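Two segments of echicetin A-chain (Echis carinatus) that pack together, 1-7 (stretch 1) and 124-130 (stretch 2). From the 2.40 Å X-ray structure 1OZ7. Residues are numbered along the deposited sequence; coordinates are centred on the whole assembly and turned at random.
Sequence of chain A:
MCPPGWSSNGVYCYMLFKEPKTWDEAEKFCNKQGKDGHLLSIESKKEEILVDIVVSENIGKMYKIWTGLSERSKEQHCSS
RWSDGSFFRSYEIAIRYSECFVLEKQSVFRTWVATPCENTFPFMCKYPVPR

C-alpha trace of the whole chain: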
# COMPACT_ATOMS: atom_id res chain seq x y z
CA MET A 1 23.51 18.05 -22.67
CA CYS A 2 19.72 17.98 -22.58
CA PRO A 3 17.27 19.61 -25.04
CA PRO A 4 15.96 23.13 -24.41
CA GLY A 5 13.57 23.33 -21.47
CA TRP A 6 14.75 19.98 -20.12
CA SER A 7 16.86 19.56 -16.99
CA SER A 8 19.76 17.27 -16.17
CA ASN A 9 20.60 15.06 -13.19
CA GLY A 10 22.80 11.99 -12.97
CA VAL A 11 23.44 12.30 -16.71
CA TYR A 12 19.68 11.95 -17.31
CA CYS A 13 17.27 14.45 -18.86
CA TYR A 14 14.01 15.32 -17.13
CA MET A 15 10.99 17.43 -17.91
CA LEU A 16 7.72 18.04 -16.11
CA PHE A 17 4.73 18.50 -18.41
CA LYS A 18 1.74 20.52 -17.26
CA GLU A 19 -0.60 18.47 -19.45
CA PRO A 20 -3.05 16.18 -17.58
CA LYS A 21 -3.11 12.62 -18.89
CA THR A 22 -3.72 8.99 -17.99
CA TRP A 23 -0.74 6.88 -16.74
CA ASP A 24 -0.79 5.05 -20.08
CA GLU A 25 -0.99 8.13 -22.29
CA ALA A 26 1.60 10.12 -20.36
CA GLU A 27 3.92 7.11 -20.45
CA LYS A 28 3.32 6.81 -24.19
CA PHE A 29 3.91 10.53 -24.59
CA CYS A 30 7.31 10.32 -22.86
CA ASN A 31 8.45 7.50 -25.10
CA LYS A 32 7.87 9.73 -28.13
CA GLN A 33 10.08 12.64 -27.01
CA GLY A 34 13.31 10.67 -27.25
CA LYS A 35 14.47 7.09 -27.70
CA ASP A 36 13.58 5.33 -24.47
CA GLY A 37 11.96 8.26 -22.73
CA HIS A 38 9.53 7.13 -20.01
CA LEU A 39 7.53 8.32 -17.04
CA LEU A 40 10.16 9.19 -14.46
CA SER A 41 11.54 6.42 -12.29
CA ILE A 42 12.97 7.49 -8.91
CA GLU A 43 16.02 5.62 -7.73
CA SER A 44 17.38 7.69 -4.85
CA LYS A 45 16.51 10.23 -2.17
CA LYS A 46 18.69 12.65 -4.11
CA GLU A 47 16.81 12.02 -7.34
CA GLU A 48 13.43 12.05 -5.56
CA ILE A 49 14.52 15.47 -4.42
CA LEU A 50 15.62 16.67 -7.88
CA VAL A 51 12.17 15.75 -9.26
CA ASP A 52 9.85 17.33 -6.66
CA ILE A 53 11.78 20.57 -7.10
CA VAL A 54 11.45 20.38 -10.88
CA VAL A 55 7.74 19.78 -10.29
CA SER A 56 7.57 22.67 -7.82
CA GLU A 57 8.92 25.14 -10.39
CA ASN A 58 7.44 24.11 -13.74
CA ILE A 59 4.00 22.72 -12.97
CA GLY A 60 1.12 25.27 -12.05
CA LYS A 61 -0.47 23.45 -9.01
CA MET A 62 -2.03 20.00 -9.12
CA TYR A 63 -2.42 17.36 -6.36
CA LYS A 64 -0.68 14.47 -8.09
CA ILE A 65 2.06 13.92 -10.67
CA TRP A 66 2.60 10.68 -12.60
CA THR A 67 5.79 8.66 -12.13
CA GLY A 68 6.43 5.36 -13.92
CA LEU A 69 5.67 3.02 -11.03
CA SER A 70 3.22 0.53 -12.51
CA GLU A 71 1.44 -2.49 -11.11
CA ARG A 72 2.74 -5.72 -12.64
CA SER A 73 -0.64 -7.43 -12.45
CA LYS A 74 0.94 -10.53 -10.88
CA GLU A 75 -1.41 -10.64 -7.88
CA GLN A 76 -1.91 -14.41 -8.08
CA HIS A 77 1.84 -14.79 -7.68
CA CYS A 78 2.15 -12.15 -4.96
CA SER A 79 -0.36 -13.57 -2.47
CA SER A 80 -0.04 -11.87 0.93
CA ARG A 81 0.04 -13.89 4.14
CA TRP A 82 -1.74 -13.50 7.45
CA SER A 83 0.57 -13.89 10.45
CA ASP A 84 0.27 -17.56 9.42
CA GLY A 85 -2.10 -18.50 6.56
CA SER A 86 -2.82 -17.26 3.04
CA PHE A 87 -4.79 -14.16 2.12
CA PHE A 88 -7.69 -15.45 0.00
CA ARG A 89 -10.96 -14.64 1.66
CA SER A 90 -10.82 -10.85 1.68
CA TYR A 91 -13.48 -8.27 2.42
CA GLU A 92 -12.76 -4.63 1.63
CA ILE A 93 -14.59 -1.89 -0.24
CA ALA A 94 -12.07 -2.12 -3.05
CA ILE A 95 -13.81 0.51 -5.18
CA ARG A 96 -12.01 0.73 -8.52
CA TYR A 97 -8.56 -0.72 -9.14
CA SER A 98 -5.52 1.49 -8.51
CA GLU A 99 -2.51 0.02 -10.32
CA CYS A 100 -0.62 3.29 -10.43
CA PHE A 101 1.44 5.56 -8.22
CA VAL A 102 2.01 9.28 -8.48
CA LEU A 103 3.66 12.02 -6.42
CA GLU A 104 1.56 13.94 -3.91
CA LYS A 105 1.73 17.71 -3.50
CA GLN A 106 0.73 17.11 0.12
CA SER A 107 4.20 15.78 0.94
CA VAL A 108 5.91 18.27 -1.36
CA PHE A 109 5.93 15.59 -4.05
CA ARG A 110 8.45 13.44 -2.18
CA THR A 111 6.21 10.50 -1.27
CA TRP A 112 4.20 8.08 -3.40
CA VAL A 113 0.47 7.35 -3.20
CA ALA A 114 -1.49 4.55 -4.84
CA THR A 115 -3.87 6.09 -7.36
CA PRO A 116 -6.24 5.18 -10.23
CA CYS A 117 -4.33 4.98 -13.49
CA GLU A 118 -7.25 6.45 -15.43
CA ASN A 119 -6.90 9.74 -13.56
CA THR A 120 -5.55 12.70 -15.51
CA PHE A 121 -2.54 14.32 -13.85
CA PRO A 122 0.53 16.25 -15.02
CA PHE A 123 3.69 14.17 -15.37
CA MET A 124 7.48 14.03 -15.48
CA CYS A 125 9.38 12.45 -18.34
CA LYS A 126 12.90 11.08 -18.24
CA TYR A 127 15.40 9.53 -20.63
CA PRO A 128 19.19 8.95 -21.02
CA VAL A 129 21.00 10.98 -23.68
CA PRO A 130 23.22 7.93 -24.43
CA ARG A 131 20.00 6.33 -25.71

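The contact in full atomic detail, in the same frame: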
# COMPACT_ATOMS: atom_id res chain seq x y z
N MET A 1 23.90 17.40 -21.39
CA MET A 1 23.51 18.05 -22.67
C MET A 1 22.07 17.64 -23.01
O MET A 1 21.84 16.77 -23.85
CB MET A 1 24.46 17.62 -23.79
CG MET A 1 24.46 18.52 -25.02
SD MET A 1 22.88 18.64 -25.89
CE MET A 1 22.28 20.22 -25.29
N CYS A 2 21.12 18.28 -22.35
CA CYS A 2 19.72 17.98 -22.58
C CYS A 2 19.06 19.05 -23.44
O CYS A 2 19.50 20.20 -23.47
CB CYS A 2 19.00 17.86 -21.24
SG CYS A 2 19.60 16.49 -20.21
N PRO A 3 18.00 18.68 -24.17
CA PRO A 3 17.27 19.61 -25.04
C PRO A 3 16.84 20.87 -24.30
O PRO A 3 16.92 20.94 -23.08
CB PRO A 3 16.08 18.79 -25.51
CG PRO A 3 16.62 17.40 -25.53
CD PRO A 3 17.39 17.34 -24.23
N PRO A 4 16.39 21.89 -25.05
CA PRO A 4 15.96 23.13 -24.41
C PRO A 4 14.72 22.90 -23.55
O PRO A 4 13.79 22.21 -23.97
CB PRO A 4 15.68 24.05 -25.60
CG PRO A 4 16.65 23.55 -26.64
CD PRO A 4 16.47 22.06 -26.51
N GLY A 5 14.71 23.48 -22.36
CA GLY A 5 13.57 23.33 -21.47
C GLY A 5 13.68 22.12 -20.56
O GLY A 5 12.96 22.02 -19.57
N TRP A 6 14.56 21.18 -20.92
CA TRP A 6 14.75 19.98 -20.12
C TRP A 6 15.87 20.19 -19.12
O TRP A 6 16.75 21.02 -19.34
CB TRP A 6 15.11 18.79 -21.01
CG TRP A 6 13.99 18.33 -21.89
CD1 TRP A 6 13.41 19.01 -22.92
CD2 TRP A 6 13.33 17.06 -21.82
NE1 TRP A 6 12.44 18.24 -23.52
CE2 TRP A 6 12.37 17.04 -22.86
CE3 TRP A 6 13.45 15.94 -20.99
CZ2 TRP A 6 11.54 15.93 -23.09
CZ3 TRP A 6 12.62 14.84 -21.22
CH2 TRP A 6 11.69 14.85 -22.25
N SER A 7 15.83 19.45 -18.02
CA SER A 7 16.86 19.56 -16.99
C SER A 7 17.67 18.29 -16.88
O SER A 7 17.22 17.21 -17.26
CB SER A 7 16.22 19.90 -15.65
OG SER A 7 15.64 21.18 -15.69
N MET A 124 6.06 13.74 -15.32
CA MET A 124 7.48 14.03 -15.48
C MET A 124 8.10 12.96 -16.37
O MET A 124 7.97 11.76 -16.10
CB MET A 124 8.18 14.05 -14.11
N CYS A 125 8.75 13.39 -17.44
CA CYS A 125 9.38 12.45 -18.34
C CYS A 125 10.84 12.35 -17.99
O CYS A 125 11.38 13.21 -17.29
CB CYS A 125 9.27 12.90 -19.80
SG CYS A 125 7.62 12.82 -20.57
N LYS A 126 11.49 11.32 -18.50
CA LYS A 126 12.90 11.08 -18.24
C LYS A 126 13.45 10.17 -19.32
O LYS A 126 12.73 9.35 -19.89
CB LYS A 126 13.04 10.44 -16.86
CG LYS A 126 14.42 9.92 -16.48
CD LYS A 126 14.36 9.29 -15.09
CE LYS A 126 15.60 8.49 -14.75
NZ LYS A 126 15.43 7.71 -13.49
N TYR A 127 14.73 10.35 -19.63
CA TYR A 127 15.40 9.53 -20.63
C TYR A 127 16.91 9.82 -20.60
O TYR A 127 17.33 10.92 -20.22
CB TYR A 127 14.82 9.80 -22.02
CG TYR A 127 15.28 11.09 -22.64
CD1 TYR A 127 16.54 11.18 -23.23
CD2 TYR A 127 14.47 12.22 -22.64
CE1 TYR A 127 16.98 12.36 -23.80
CE2 TYR A 127 14.90 13.41 -23.21
CZ TYR A 127 16.16 13.47 -23.79
OH TYR A 127 16.61 14.63 -24.35
N PRO A 128 17.73 8.84 -20.98
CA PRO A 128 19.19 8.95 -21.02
C PRO A 128 19.72 9.39 -22.38
O PRO A 128 19.46 8.73 -23.38
CB PRO A 128 19.64 7.54 -20.67
CG PRO A 128 18.64 6.71 -21.42
CD PRO A 128 17.31 7.43 -21.18
N VAL A 129 20.45 10.49 -22.42
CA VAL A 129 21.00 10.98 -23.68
C VAL A 129 21.75 9.89 -24.46
O VAL A 129 21.70 9.86 -25.69
CB VAL A 129 21.94 12.18 -23.46
CG1 VAL A 129 22.39 12.74 -24.80
CG2 VAL A 129 21.23 13.24 -22.65
N PRO A 130 22.48 9.00 -23.76
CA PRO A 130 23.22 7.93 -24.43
C PRO A 130 22.29 6.86 -24.99
O PRO A 130 22.72 5.72 -25.24
CB PRO A 130 24.11 7.38 -23.32
CG PRO A 130 24.32 8.56 -22.44
CD PRO A 130 22.93 9.14 -22.37

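This is a small, apolar contact between the two ends of the chain, centred on an edge-to-face pair of aromatic rings, Trp 6 and Tyr 127, with no hydrogen bond across it. The two stretches bury 290 Å² in all, both sides summed. More than half of that area belongs to Trp 6 and Tyr 127.

The edge of the Tyr 127 ring meets one face of the Trp 6 ring, offset from its centre. The planes stand at 67°, and the centroid of the Trp 6 six-membered ring lies 5.0 Å from that of Tyr 127. The closest atoms are Trp 6 CZ3 and Tyr 127 CE2, 3.3 Å apart, which is tight for two carbons. Trp 6 points its CA-to-CB bond toward stretch 2. That of Tyr 127 runs sideways, but chi1 in the p well, at 76°, carries the ring nearer to stretch 1.

Trp 6 also reaches Cys 125, with Trp 6 CH2 4.0 Å from Cys 125 CB. This buried cysteine is bonded covalently elsewhere in the structure. Between Cys 125 and Tyr 127, Lys 126 directs its CA-to-CB bond away and makes no contact, as the alternation of a strand would lead one to expect.

Pro 3 lies at the edge of the tyrosine ring, with Pro 3 CD 4.1 Å from Tyr 127 CZ. A type II turn runs from Pro 3 to Trp 6, closed by a 3.2 Å hydrogen bond from Trp 6 N to Pro 3 O. Pro 3 and Trp 6 both meet Tyr 127, while Pro 4 and Gly 5 between them stay out of reach.

Val 129 is exposed, and its CA-to-CB bond points toward stretch 1. Its CG2 lies 3.8 Å from Met 1 O and 4.4 Å from Cys 2 SG. The CA-to-CB bond of Met 1 runs sideways, and its side chain makes no contact.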